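Local coordinates for protein alpha-glucosidase (Pseudoalteromonas sp. K8, PDB 5HQA) that hydrolyses alpha-glucosides as a calcium-binding glycoside hydrolase of family 97 whose activity is stimulated by chloride, at residues Trp66-Gly71 with Ile245-Asn250; Asn163-Val168 with Gly203-Asp208; Val258-Pro263 with Leu425-Lys430; Ala301-Asp306 with Asp542-Ile547; Ala518-Leu523 with Gln548-Asp553. All blocks are in the same frame, centred on the assembly; numbering follows the deposited sequence.

Contact 1 of 5, residues Trp66-Gly71 with Ile245-Asn250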
# COMPACT_ATOMS: atom_id res chain seq x y z
N TRP A 66 -16.78 -9.20 -10.00
CA TRP A 66 -16.14 -8.50 -11.11
C TRP A 66 -14.71 -9.00 -11.25
O TRP A 66 -14.16 -9.65 -10.35
CB TRP A 66 -16.19 -6.97 -10.91
CG TRP A 66 -15.61 -6.49 -9.59
CD1 TRP A 66 -16.23 -6.50 -8.37
CD2 TRP A 66 -14.31 -5.91 -9.38
NE1 TRP A 66 -15.40 -5.96 -7.41
CE2 TRP A 66 -14.21 -5.60 -8.01
CE3 TRP A 66 -13.23 -5.63 -10.22
CZ2 TRP A 66 -13.06 -5.02 -7.45
CZ3 TRP A 66 -12.09 -5.05 -9.67
CH2 TRP A 66 -12.02 -4.76 -8.30
N GLN A 67 -14.10 -8.72 -12.40
CA GLN A 67 -12.78 -9.24 -12.72
C GLN A 67 -11.74 -8.12 -12.72
O GLN A 67 -11.97 -7.05 -13.29
CB GLN A 67 -12.78 -9.95 -14.08
CG GLN A 67 -11.39 -10.44 -14.48
CD GLN A 67 -11.41 -11.67 -15.35
OE1 GLN A 67 -12.07 -12.67 -15.03
NE2 GLN A 67 -10.68 -11.63 -16.46
N GLN A 68 -10.59 -8.37 -12.06
CA GLN A 68 -9.51 -7.39 -12.07
C GLN A 68 -8.64 -7.56 -13.31
O GLN A 68 -8.40 -8.69 -13.75
CB GLN A 68 -8.62 -7.54 -10.84
CG GLN A 68 -9.35 -7.49 -9.52
CD GLN A 68 -8.45 -6.94 -8.45
OE1 GLN A 68 -8.23 -5.73 -8.39
NE2 GLN A 68 -7.91 -7.81 -7.61
N PRO A 69 -8.13 -6.47 -13.89
CA PRO A 69 -7.15 -6.63 -14.97
C PRO A 69 -5.85 -7.25 -14.49
O PRO A 69 -5.21 -8.01 -15.22
CB PRO A 69 -6.94 -5.19 -15.47
CG PRO A 69 -7.26 -4.33 -14.28
CD PRO A 69 -8.39 -5.05 -13.56
N TRP A 70 -5.45 -6.92 -13.26
CA TRP A 70 -4.30 -7.49 -12.57
C TRP A 70 -4.61 -7.36 -11.09
O TRP A 70 -5.45 -6.54 -10.70
CB TRP A 70 -2.99 -6.77 -12.91
CG TRP A 70 -3.08 -5.28 -12.68
CD1 TRP A 70 -3.40 -4.33 -13.61
CD2 TRP A 70 -2.88 -4.57 -11.45
NE1 TRP A 70 -3.39 -3.08 -13.04
CE2 TRP A 70 -3.07 -3.20 -11.71
CE3 TRP A 70 -2.53 -4.97 -10.15
CZ2 TRP A 70 -2.94 -2.22 -10.72
CZ3 TRP A 70 -2.40 -4.00 -9.17
CH2 TRP A 70 -2.60 -2.64 -9.46
N GLY A 71 -3.95 -8.15 -10.27
CA GLY A 71 -4.21 -8.04 -8.85
C GLY A 71 -3.75 -9.26 -8.08
O GLY A 71 -3.03 -10.12 -8.59
N ILE A 245 -12.73 -5.48 0.80
CA ILE A 245 -13.64 -4.36 1.03
C ILE A 245 -13.10 -3.06 0.43
O ILE A 245 -13.85 -2.27 -0.14
CB ILE A 245 -13.95 -4.23 2.54
CG1 ILE A 245 -15.06 -3.21 2.77
CG2 ILE A 245 -12.69 -3.86 3.34
CD1 ILE A 245 -15.54 -3.19 4.20
N ILE A 246 -11.78 -2.85 0.50
CA ILE A 246 -11.23 -1.59 -0.02
C ILE A 246 -11.48 -1.49 -1.53
O ILE A 246 -11.98 -0.47 -2.02
CB ILE A 246 -9.73 -1.45 0.31
CG1 ILE A 246 -9.51 -1.43 1.83
CG2 ILE A 246 -9.17 -0.18 -0.32
CD1 ILE A 246 -10.30 -0.34 2.56
N LEU A 247 -11.14 -2.54 -2.28
CA LEU A 247 -11.42 -2.52 -3.71
C LEU A 247 -12.90 -2.39 -4.00
O LEU A 247 -13.31 -1.67 -4.91
CB LEU A 247 -10.88 -3.79 -4.38
CG LEU A 247 -9.36 -3.90 -4.55
CD1 LEU A 247 -9.04 -5.30 -5.06
CD2 LEU A 247 -8.85 -2.85 -5.52
N ASN A 248 -13.74 -3.12 -3.24
CA ASN A 248 -15.17 -3.13 -3.53
C ASN A 248 -15.82 -1.77 -3.32
O ASN A 248 -16.90 -1.51 -3.88
CB ASN A 248 -15.88 -4.17 -2.67
CG ASN A 248 -15.91 -5.53 -3.32
OD1 ASN A 248 -15.98 -5.63 -4.55
ND2 ASN A 248 -15.84 -6.59 -2.52
N LEU A 249 -15.19 -0.89 -2.55
CA LEU A 249 -15.77 0.42 -2.31
C LEU A 249 -15.32 1.46 -3.33
O LEU A 249 -15.77 2.60 -3.27
CB LEU A 249 -15.43 0.89 -0.90
CG LEU A 249 -16.16 0.09 0.19
CD1 LEU A 249 -15.72 0.57 1.54
CD2 LEU A 249 -17.68 0.22 0.05
N ASN A 250 -14.46 1.09 -4.28
CA ASN A 250 -14.02 2.02 -5.30
C ASN A 250 -14.84 1.88 -6.58
O ASN A 250 -15.47 0.85 -6.84
CB ASN A 250 -12.54 1.80 -5.61
CG ASN A 250 -11.65 2.52 -4.63
OD1 ASN A 250 -11.23 3.66 -4.88
ND2 ASN A 250 -11.40 1.90 -3.48
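W66 and N248 are backbone neighbours only in a loose sense, their CA atoms standing 9.3 Å apart, and side chains must span the gap between the end of an edge strand and the short helix 245-248. The strand gives way to loop after Q67. In W66, CG takes the crowded position between the backbone N and the carbonyl carbon (chi1 54°), and the indole points its N-H at the helix. NE1 donates to N248 OD1 at 2.9 Å in a virtually straight bond (178°) that lies in the ring plane and nearly along the C=O axis, with the amide turned 70° from the indole. The other end of the amide is also held, N248 ND2 donating to V77 O, and this should fix its rotation. Beside this bond, L247 CB rests at the indole edge, 4.0 Å from W66 CZ2. Farther along, L247 CD1 comes up to Q68 OE1 at 3.5 Å, while Q68 NE2 turns away to R73 O and E72 OE1. R446 makes a cation-pi contact with W66 and also reaches L247 O. On the other flank I245 and the following L249 rest on strands 95-104 and 224-234, so a short helix is pinned across an antiparallel sheet of the N-terminal beta-sandwich domain, which belongs to the galactose mutarotase clan.

Contact 2 of 5, residues Asn163-Val168 with Gly203-Asp208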
# COMPACT_ATOMS: atom_id res chain seq x y z
N ASN A 163 -5.24 2.76 24.26
CA ASN A 163 -5.39 4.10 24.79
C ASN A 163 -4.13 4.95 24.66
O ASN A 163 -4.20 6.15 24.91
CB ASN A 163 -5.83 4.04 26.25
CG ASN A 163 -7.29 3.68 26.40
OD1 ASN A 163 -8.07 3.80 25.46
ND2 ASN A 163 -7.66 3.25 27.59
N ASP A 164 -3.00 4.36 24.26
CA ASP A 164 -1.77 5.12 24.06
C ASP A 164 -1.59 5.59 22.62
O ASP A 164 -0.60 6.28 22.33
CB ASP A 164 -0.54 4.31 24.46
CG ASP A 164 -0.56 3.92 25.91
OD1 ASP A 164 0.19 2.99 26.27
OD2 ASP A 164 -1.31 4.54 26.69
N ALA A 165 -2.48 5.21 21.70
CA ALA A 165 -2.36 5.58 20.28
C ALA A 165 -3.02 6.94 20.10
O ALA A 165 -4.22 7.04 19.84
CB ALA A 165 -3.01 4.52 19.39
N ALA A 166 -2.22 8.01 20.23
CA ALA A 166 -2.80 9.35 20.34
C ALA A 166 -3.21 9.93 18.99
O ALA A 166 -4.29 10.53 18.87
CB ALA A 166 -1.81 10.29 21.04
N LEU A 167 -2.38 9.76 17.96
CA LEU A 167 -2.61 10.40 16.68
C LEU A 167 -1.95 9.52 15.63
O LEU A 167 -0.72 9.44 15.59
CB LEU A 167 -2.03 11.82 16.66
CG LEU A 167 -2.36 12.68 15.44
CD1 LEU A 167 -3.87 13.05 15.48
CD2 LEU A 167 -1.47 13.94 15.40
N VAL A 168 -2.75 8.84 14.81
CA VAL A 168 -2.26 7.69 14.05
C VAL A 168 -2.71 7.77 12.60
O VAL A 168 -3.76 8.33 12.27
CB VAL A 168 -2.72 6.36 14.69
CG1 VAL A 168 -2.24 6.28 16.15
CG2 VAL A 168 -4.24 6.22 14.61
N GLY A 203 -10.47 5.94 23.92
CA GLY A 203 -11.08 5.05 22.96
C GLY A 203 -11.89 5.72 21.86
O GLY A 203 -12.35 5.02 20.94
N VAL A 204 -12.08 7.03 21.91
CA VAL A 204 -12.90 7.74 20.93
C VAL A 204 -11.97 8.33 19.88
O VAL A 204 -11.36 9.39 20.10
CB VAL A 204 -13.77 8.82 21.58
CG1 VAL A 204 -14.65 9.48 20.51
CG2 VAL A 204 -14.61 8.23 22.71
N PHE A 205 -11.85 7.67 18.73
CA PHE A 205 -10.99 8.16 17.66
C PHE A 205 -11.80 9.06 16.74
O PHE A 205 -12.76 8.61 16.10
CB PHE A 205 -10.36 7.00 16.91
CG PHE A 205 -9.38 6.24 17.75
CD1 PHE A 205 -9.81 5.19 18.57
CD2 PHE A 205 -8.05 6.61 17.79
CE1 PHE A 205 -8.91 4.51 19.38
CE2 PHE A 205 -7.14 5.93 18.60
CZ PHE A 205 -7.57 4.88 19.40
N GLN A 206 -11.43 10.34 16.68
CA GLN A 206 -12.14 11.30 15.85
C GLN A 206 -11.38 11.51 14.54
O GLN A 206 -10.14 11.57 14.54
CB GLN A 206 -12.29 12.63 16.59
CG GLN A 206 -13.22 13.64 15.94
CD GLN A 206 -13.21 14.95 16.71
OE1 GLN A 206 -12.14 15.51 16.98
NE2 GLN A 206 -14.38 15.43 17.10
N ALA A 207 -12.12 11.60 13.44
CA ALA A 207 -11.51 11.96 12.16
C ALA A 207 -10.78 13.29 12.28
O ALA A 207 -11.32 14.27 12.82
CB ALA A 207 -12.58 12.05 11.06
N ASP A 208 -9.55 13.32 11.80
CA ASP A 208 -8.69 14.50 11.86
C ASP A 208 -8.18 14.70 10.43
O ASP A 208 -7.25 14.02 10.00
CB ASP A 208 -7.56 14.28 12.87
CG ASP A 208 -6.72 15.52 13.11
OD1 ASP A 208 -6.47 16.28 12.15
OD2 ASP A 208 -6.28 15.72 14.27
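F205 sends its ring toward the loop at A165 and meets chiefly the backbone carbonyl there. CG is anti to the carbonyl carbon (chi1 -67°), beside the backbone N, with the ring reaching across to A165. Beyond CB the far rim does the touching: CE2 lies 3.4 Å from A165 O, which sits at the ring edge near its plane, and CZ follows at 4.0 Å. The A165 methyl is looser, with CB 4.4 Å from F205 CE2. The A165 carbonyl also accepts from Q199 NE2 of strand 195-199, which strands 167-168 and 204-209 flank, each antiparallel to it, as second neighbours in a sheet of the N-terminal domain. The touching parts of the two segments run 6° apart. The F205 ring also meets F172. At the other end, L167, with CG opposite its own N (chi1 -172°), lays CD1 3.8 Å from D208 OD2, the side chains crossing at about a right angle. D208 OD1 forms a salt bridge with R148, and OD2 accepts from N198 ND2.

Contact 3 of 5, residues Val258-Pro263 with Leu425-Lys430. With FMT (formic acid), chain L.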
# COMPACT_ATOMS: atom_id res chain seq x y z
N VAL A 258 -6.80 -1.72 -20.41
CA VAL A 258 -5.56 -1.43 -19.69
C VAL A 258 -4.59 -2.60 -19.86
O VAL A 258 -3.76 -2.86 -18.98
CB VAL A 258 -5.83 -1.11 -18.21
CG1 VAL A 258 -6.57 0.21 -18.09
CG2 VAL A 258 -6.63 -2.22 -17.56
N SER A 259 -4.67 -3.28 -21.00
CA SER A 259 -3.73 -4.36 -21.28
C SER A 259 -2.29 -3.85 -21.39
O SER A 259 -1.36 -4.65 -21.33
CB SER A 259 -4.14 -5.09 -22.56
OG SER A 259 -4.17 -4.20 -23.66
N TRP A 260 -2.10 -2.53 -21.54
CA TRP A 260 -0.77 -1.94 -21.58
C TRP A 260 -0.12 -1.81 -20.21
O TRP A 260 1.04 -1.40 -20.12
CB TRP A 260 -0.83 -0.57 -22.24
CG TRP A 260 -1.91 0.34 -21.70
CD1 TRP A 260 -3.19 0.47 -22.16
CD2 TRP A 260 -1.78 1.27 -20.61
NE1 TRP A 260 -3.87 1.41 -21.42
CE2 TRP A 260 -3.03 1.92 -20.46
CE3 TRP A 260 -0.74 1.61 -19.74
CZ2 TRP A 260 -3.26 2.89 -19.49
CZ3 TRP A 260 -0.97 2.57 -18.77
CH2 TRP A 260 -2.21 3.20 -18.65
N VAL A 261 -0.85 -2.12 -19.14
CA VAL A 261 -0.29 -2.21 -17.79
C VAL A 261 0.20 -3.64 -17.59
O VAL A 261 -0.59 -4.58 -17.67
CB VAL A 261 -1.33 -1.82 -16.73
CG1 VAL A 261 -0.73 -1.94 -15.35
CG2 VAL A 261 -1.86 -0.41 -16.97
N LYS A 262 1.50 -3.80 -17.36
CA LYS A 262 2.15 -5.11 -17.36
C LYS A 262 2.76 -5.42 -16.00
O LYS A 262 3.84 -4.89 -15.66
CB LYS A 262 3.25 -5.18 -18.42
CG LYS A 262 2.79 -4.88 -19.86
CD LYS A 262 1.77 -5.90 -20.36
CE LYS A 262 1.83 -6.02 -21.89
NZ LYS A 262 2.31 -4.76 -22.52
N PRO A 263 2.14 -6.28 -15.19
CA PRO A 263 2.81 -6.77 -13.98
C PRO A 263 4.09 -7.50 -14.34
O PRO A 263 4.18 -8.13 -15.40
CB PRO A 263 1.78 -7.72 -13.36
CG PRO A 263 0.46 -7.31 -13.96
CD PRO A 263 0.80 -6.87 -15.35
N LEU A 425 -2.60 11.83 -16.13
CA LEU A 425 -1.79 12.27 -17.25
C LEU A 425 -0.89 11.14 -17.75
O LEU A 425 -0.74 10.94 -18.96
CB LEU A 425 -0.96 13.49 -16.86
CG LEU A 425 -0.12 14.10 -17.98
CD1 LEU A 425 -1.01 14.51 -19.14
CD2 LEU A 425 0.67 15.29 -17.47
N ALA A 426 -0.29 10.38 -16.82
CA ALA A 426 0.51 9.23 -17.22
C ALA A 426 -0.30 8.24 -18.05
O ALA A 426 0.19 7.69 -19.04
CB ALA A 426 1.09 8.54 -15.98
N ALA A 427 -1.56 8.02 -17.66
CA ALA A 427 -2.40 7.07 -18.39
C ALA A 427 -2.63 7.50 -19.83
O ALA A 427 -2.74 6.65 -20.72
CB ALA A 427 -3.74 6.90 -17.68
N LYS A 428 -2.69 8.81 -20.10
CA LYS A 428 -2.81 9.25 -21.48
C LYS A 428 -1.59 8.89 -22.32
O LYS A 428 -1.69 8.86 -23.55
CB LYS A 428 -3.03 10.76 -21.55
CG LYS A 428 -4.34 11.22 -20.94
CD LYS A 428 -4.49 12.73 -21.06
CE LYS A 428 -5.89 13.18 -20.66
NZ LYS A 428 -6.26 12.71 -19.29
N HIS A 429 -0.45 8.62 -21.68
CA HIS A 429 0.77 8.19 -22.36
C HIS A 429 1.00 6.69 -22.27
O HIS A 429 2.08 6.21 -22.63
CB HIS A 429 1.97 8.94 -21.79
CG HIS A 429 1.88 10.42 -21.95
ND1 HIS A 429 1.15 11.22 -21.09
CD2 HIS A 429 2.40 11.25 -22.89
CE1 HIS A 429 1.24 12.48 -21.49
NE2 HIS A 429 2.00 12.53 -22.57
N LYS A 430 0.00 5.94 -21.78
CA LYS A 430 0.12 4.51 -21.49
C LYS A 430 1.31 4.23 -20.56
O LYS A 430 2.07 3.28 -20.75
CB LYS A 430 0.20 3.69 -22.78
CG LYS A 430 -1.12 3.72 -23.55
CD LYS A 430 -1.10 2.84 -24.79
CE LYS A 430 -2.39 2.97 -25.60
NZ LYS A 430 -3.55 3.26 -24.72
C FMT L . -6.21 4.23 -22.06
O1 FMT L . -5.66 5.25 -21.63
O2 FMT L . -6.37 3.20 -21.41
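W260 and K430 make most of this contact through the face of the indole. In a CH-pi contact, K430 CA sits over the six-membered ring, 3.6 Å from its centroid and 19° off the normal. The lysine chain runs across the indole, CB lying 3.8 Å from W260 CD2, until a bend at chi4 brings NZ 4.2 Å from the centroid of the five-membered ring, an off-centre cation-pi contact. V261 CG2 lies against the opposite face, toward the rim. Apolar packing adds A427, whose CB lies 4.1 Å from W260 CH2. No hydrogen bond joins the segments directly; at the indole edge NE1 donates to formic acid O2, probably from the crystallisation liquor, at 3.1 Å, and weakly to D257 O. With an alanine at W260, the K430 ammonium would probably lose its aromatic partner and a gap open beside A427. K430, with positive phi, is the C-prime residue of a Schellman motif ending helix 413-428: K430 N bonds to A427 O, the next N to A426 O. That helix rests on helix 363-379 through L425 and A426, while W260 reaches S432 of strand 432-435, so the turn V258-V261 packs beside a helix-to-strand connection of the TIM barrel.

Contact 4 of 5, residues Ala301-Asp306 with Asp542-Ile547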
# COMPACT_ATOMS: atom_id res chain seq x y z
N ALA A 301 17.73 -9.19 -19.33
CA ALA A 301 17.34 -10.03 -20.46
C ALA A 301 17.70 -11.49 -20.21
O ALA A 301 16.94 -12.39 -20.55
CB ALA A 301 17.99 -9.52 -21.75
N LYS A 302 18.87 -11.74 -19.61
CA LYS A 302 19.31 -13.11 -19.42
C LYS A 302 18.50 -13.82 -18.33
O LYS A 302 18.24 -15.03 -18.45
CB LYS A 302 20.80 -13.14 -19.08
CG LYS A 302 21.36 -14.52 -18.81
CD LYS A 302 22.88 -14.49 -18.69
CE LYS A 302 23.42 -15.90 -18.48
NZ LYS A 302 24.90 -15.94 -18.64
N TYR A 303 18.07 -13.10 -17.30
CA TYR A 303 17.49 -13.75 -16.13
C TYR A 303 15.99 -13.51 -15.97
O TYR A 303 15.42 -13.91 -14.96
CB TYR A 303 18.26 -13.31 -14.87
CG TYR A 303 19.65 -13.90 -14.88
CD1 TYR A 303 19.84 -15.25 -14.62
CD2 TYR A 303 20.76 -13.12 -15.18
CE1 TYR A 303 21.11 -15.81 -14.64
CE2 TYR A 303 22.04 -13.67 -15.20
CZ TYR A 303 22.20 -15.02 -14.93
OH TYR A 303 23.46 -15.58 -14.95
N GLY A 304 15.35 -12.88 -16.96
CA GLY A 304 13.90 -12.84 -16.98
C GLY A 304 13.25 -11.67 -16.26
O GLY A 304 12.19 -11.83 -15.66
N PHE A 305 13.86 -10.48 -16.33
CA PHE A 305 13.28 -9.29 -15.73
C PHE A 305 12.81 -8.34 -16.82
O PHE A 305 13.45 -8.22 -17.87
CB PHE A 305 14.29 -8.61 -14.80
CG PHE A 305 14.63 -9.45 -13.61
CD1 PHE A 305 15.64 -10.40 -13.67
CD2 PHE A 305 13.89 -9.34 -12.44
CE1 PHE A 305 15.93 -11.20 -12.58
CE2 PHE A 305 14.18 -10.14 -11.34
CZ PHE A 305 15.20 -11.07 -11.41
N ASP A 306 11.67 -7.69 -16.57
CA ASP A 306 11.00 -6.91 -17.61
C ASP A 306 11.62 -5.54 -17.82
O ASP A 306 11.51 -4.98 -18.92
CB ASP A 306 9.52 -6.72 -17.26
CG ASP A 306 8.73 -8.00 -17.32
OD1 ASP A 306 9.18 -8.96 -17.99
OD2 ASP A 306 7.65 -8.06 -16.70
N ASP A 542 21.25 -20.74 -7.00
CA ASP A 542 20.18 -21.65 -6.61
C ASP A 542 19.06 -20.89 -5.90
O ASP A 542 17.88 -21.09 -6.19
CB ASP A 542 20.72 -22.76 -5.72
CG ASP A 542 21.63 -23.73 -6.49
OD1 ASP A 542 21.36 -23.99 -7.68
OD2 ASP A 542 22.61 -24.22 -5.89
N ALA A 543 19.43 -20.02 -4.96
CA ALA A 543 18.43 -19.18 -4.31
C ALA A 543 17.79 -18.23 -5.31
O ALA A 543 16.58 -17.98 -5.24
CB ALA A 543 19.08 -18.38 -3.17
N PHE A 544 18.58 -17.70 -6.24
CA PHE A 544 18.06 -16.75 -7.22
C PHE A 544 16.98 -17.38 -8.09
O PHE A 544 16.11 -16.67 -8.62
CB PHE A 544 19.21 -16.24 -8.08
CG PHE A 544 18.86 -15.05 -8.95
CD1 PHE A 544 18.13 -13.99 -8.44
CD2 PHE A 544 19.29 -14.99 -10.27
CE1 PHE A 544 17.82 -12.90 -9.23
CE2 PHE A 544 18.99 -13.90 -11.07
CZ PHE A 544 18.25 -12.86 -10.55
N GLN A 545 17.00 -18.71 -8.24
CA GLN A 545 16.00 -19.38 -9.08
C GLN A 545 14.58 -19.10 -8.59
O GLN A 545 13.66 -18.99 -9.41
CB GLN A 545 16.27 -20.88 -9.12
CG GLN A 545 15.41 -21.63 -10.14
CD GLN A 545 15.71 -21.21 -11.57
OE1 GLN A 545 16.85 -21.31 -12.03
NE2 GLN A 545 14.69 -20.73 -12.27
N PHE A 546 14.37 -18.97 -7.28
CA PHE A 546 13.02 -18.67 -6.82
C PHE A 546 12.55 -17.31 -7.33
O PHE A 546 11.40 -17.16 -7.75
CB PHE A 546 12.91 -18.69 -5.30
CG PHE A 546 11.50 -18.47 -4.83
CD1 PHE A 546 10.56 -19.49 -4.92
CD2 PHE A 546 11.09 -17.22 -4.38
CE1 PHE A 546 9.24 -19.29 -4.52
CE2 PHE A 546 9.77 -17.00 -3.98
CZ PHE A 546 8.85 -18.04 -4.06
N ILE A 547 13.42 -16.30 -7.29
CA ILE A 547 13.05 -14.98 -7.78
C ILE A 547 12.79 -15.03 -9.28
O ILE A 547 11.87 -14.37 -9.78
CB ILE A 547 14.14 -13.96 -7.42
CG1 ILE A 547 14.32 -13.89 -5.91
CG2 ILE A 547 13.79 -12.58 -7.98
CD1 ILE A 547 15.38 -12.87 -5.45
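F544 is the bump here, a ring thrust from helix 541-549 into the notch between Y303 and F305. With chi1 at -169°, CG stands opposite the backbone N and the ring reaches out toward the end of helix 290-303. One corner, F544 CE2, lies 3.9 Å from Y303 CG, at the root of the tyrosine ring, and the edge of F544 is turned toward the tyrosine face in an offset edge-to-face pair with planes 62° apart. The next corner, CZ, meets F305 CE1 at 3.5 Å. Here the rings come from opposite directions and touch rim to rim, tilted by 18°, neither lying over the other. I547 adds a smaller bump, its CG2 butting the F305 edge 4.0 Å from CZ. A leucine in place of F544 would probably leave part of the notch unfilled and let the Y303 and F305 rings shift. Around this aromatic cluster, Y537 of helix 534-538 stacks on F544 and L538 touches Y303, F305 reaches I267 of barrel strand 264-269, and I547 leans on helix 513-522.

Contact 5 of 5, residues Ala518-Leu523 with Gln548-Asp553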
# COMPACT_ATOMS: atom_id res chain seq x y z
N ALA A 518 10.87 -15.23 0.76
CA ALA A 518 9.47 -15.28 1.14
C ALA A 518 8.73 -13.98 0.85
O ALA A 518 7.52 -13.99 0.61
CB ALA A 518 9.36 -15.63 2.63
N LEU A 519 9.44 -12.84 0.86
CA LEU A 519 8.79 -11.55 0.64
C LEU A 519 8.04 -11.50 -0.68
O LEU A 519 7.05 -10.77 -0.80
CB LEU A 519 9.81 -10.42 0.68
CG LEU A 519 10.55 -10.22 1.99
CD1 LEU A 519 11.50 -9.02 1.88
CD2 LEU A 519 9.57 -10.02 3.14
N TYR A 520 8.49 -12.25 -1.69
CA TYR A 520 7.86 -12.18 -3.00
C TYR A 520 6.45 -12.76 -2.98
O TYR A 520 5.66 -12.47 -3.89
CB TYR A 520 8.72 -12.91 -4.05
CG TYR A 520 9.96 -12.10 -4.38
CD1 TYR A 520 9.94 -11.16 -5.39
CD2 TYR A 520 11.12 -12.24 -3.63
CE1 TYR A 520 11.05 -10.39 -5.68
CE2 TYR A 520 12.24 -11.48 -3.91
CZ TYR A 520 12.20 -10.55 -4.93
OH TYR A 520 13.31 -9.79 -5.20
N VAL A 521 6.12 -13.57 -1.98
CA VAL A 521 4.76 -14.06 -1.84
C VAL A 521 4.03 -13.40 -0.68
O VAL A 521 2.81 -13.26 -0.73
CB VAL A 521 4.74 -15.60 -1.69
CG1 VAL A 521 3.31 -16.14 -1.83
CG2 VAL A 521 5.66 -16.24 -2.72
N VAL A 522 4.75 -12.94 0.35
CA VAL A 522 4.08 -12.34 1.50
C VAL A 522 3.60 -10.93 1.18
O VAL A 522 2.48 -10.55 1.57
CB VAL A 522 5.01 -12.36 2.72
CG1 VAL A 522 4.44 -11.49 3.84
CG2 VAL A 522 5.19 -13.79 3.21
N LEU A 523 4.41 -10.11 0.50
CA LEU A 523 4.06 -8.70 0.26
C LEU A 523 3.61 -8.54 -1.18
O LEU A 523 4.44 -8.58 -2.10
CB LEU A 523 5.25 -7.78 0.57
CG LEU A 523 5.76 -7.77 2.00
CD1 LEU A 523 6.96 -6.83 2.11
CD2 LEU A 523 4.66 -7.37 2.99
N GLN A 548 13.59 -15.80 -10.02
CA GLN A 548 13.34 -15.95 -11.44
C GLN A 548 12.00 -16.61 -11.71
O GLN A 548 11.34 -16.30 -12.70
CB GLN A 548 14.45 -16.78 -12.09
CG GLN A 548 15.79 -16.08 -12.13
CD GLN A 548 16.84 -16.99 -12.71
OE1 GLN A 548 17.50 -17.73 -11.98
NE2 GLN A 548 16.99 -16.97 -14.03
N ASP A 549 11.59 -17.55 -10.84
CA ASP A 549 10.37 -18.30 -11.09
C ASP A 549 9.11 -17.55 -10.67
O ASP A 549 8.06 -17.71 -11.30
CB ASP A 549 10.40 -19.64 -10.35
CG ASP A 549 11.33 -20.67 -10.98
OD1 ASP A 549 11.89 -20.42 -12.08
OD2 ASP A 549 11.49 -21.74 -10.36
N VAL A 550 9.18 -16.73 -9.63
CA VAL A 550 7.95 -16.33 -8.94
C VAL A 550 7.19 -15.30 -9.78
O VAL A 550 7.79 -14.36 -10.32
CB VAL A 550 8.27 -15.80 -7.53
CG1 VAL A 550 9.08 -14.49 -7.55
CG2 VAL A 550 6.98 -15.66 -6.69
N PRO A 551 5.87 -15.44 -9.93
CA PRO A 551 5.07 -14.43 -10.62
C PRO A 551 4.74 -13.27 -9.69
O PRO A 551 5.08 -13.27 -8.50
CB PRO A 551 3.81 -15.20 -11.03
CG PRO A 551 3.69 -16.29 -10.01
CD PRO A 551 5.09 -16.64 -9.59
N THR A 552 4.10 -12.24 -10.26
CA THR A 552 3.66 -11.07 -9.50
C THR A 552 2.18 -10.79 -9.71
O THR A 552 1.69 -9.73 -9.31
CB THR A 552 4.47 -9.81 -9.89
OG1 THR A 552 4.09 -9.40 -11.21
CG2 THR A 552 5.97 -10.09 -9.86
N ASP A 553 1.46 -11.72 -10.32
CA ASP A 553 0.06 -11.52 -10.67
C ASP A 553 -0.66 -12.83 -10.37
O ASP A 553 -0.20 -13.90 -10.78
CB ASP A 553 -0.07 -11.13 -12.14
CG ASP A 553 -1.46 -10.61 -12.49
OD1 ASP A 553 -1.86 -10.78 -13.66
OD2 ASP A 553 -2.14 -10.04 -11.61
O HOH W 1 5.36 -11.53 -6.36
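V550, the first residue past the end of helix 541-549, is the one that packs on Y520 and V521. Just before it, Q548 and D549 finish the helix, D549 facing the C-terminal domain through a salt bridge to R657. Both methyls of V550 touch Y520 CB: CG1, set between the backbone N and the carbonyl carbon (chi1 66°), lies 3.9 Å from it and 4.1 Å from Y520 CD1, beside the start of the ring, while CG2, anti to the backbone N, also reaches V521 CG2 at 4.2 Å. The chain is here leaving the TIM-barrel domain for the C-terminal beta domain, and it passes along the kinked helix 513-522. Y520 extends past V550 so that its OH bonds to M529 O. At P551 contact becomes polar and indirect: a water lies 2.8 Å from P551 O and 2.7 Å from Y520 O, in place to bridge the two carbonyls. T552 turns its OG1 to P526 O, and D553 leads into strand 554-563.

In the fold
Contacts 4 and 5 are closest, their centres about 12 Å apart, because both draw on helix 541-549; F546 CZ of the first touches V521 CG2 of the second at 3.9 Å. Contact 1 meets contact 5 through G71 N and D553 OD2, 2.9 Å apart, and contact 3 through P69 CB and V258 CG2 at 3.6 Å, so the N-terminal domain, the barrel and the start of the C-terminal domain converge there. Contact 2, nested in the loop closed by contact 1, stands apart: even from contact 1, its nearest, the centres are about 29 Å apart and the nearest atoms about 15 Å. All five lie away from the glycan pocket and the metal sites, including the calcium held by E154, E437, E455 and E461.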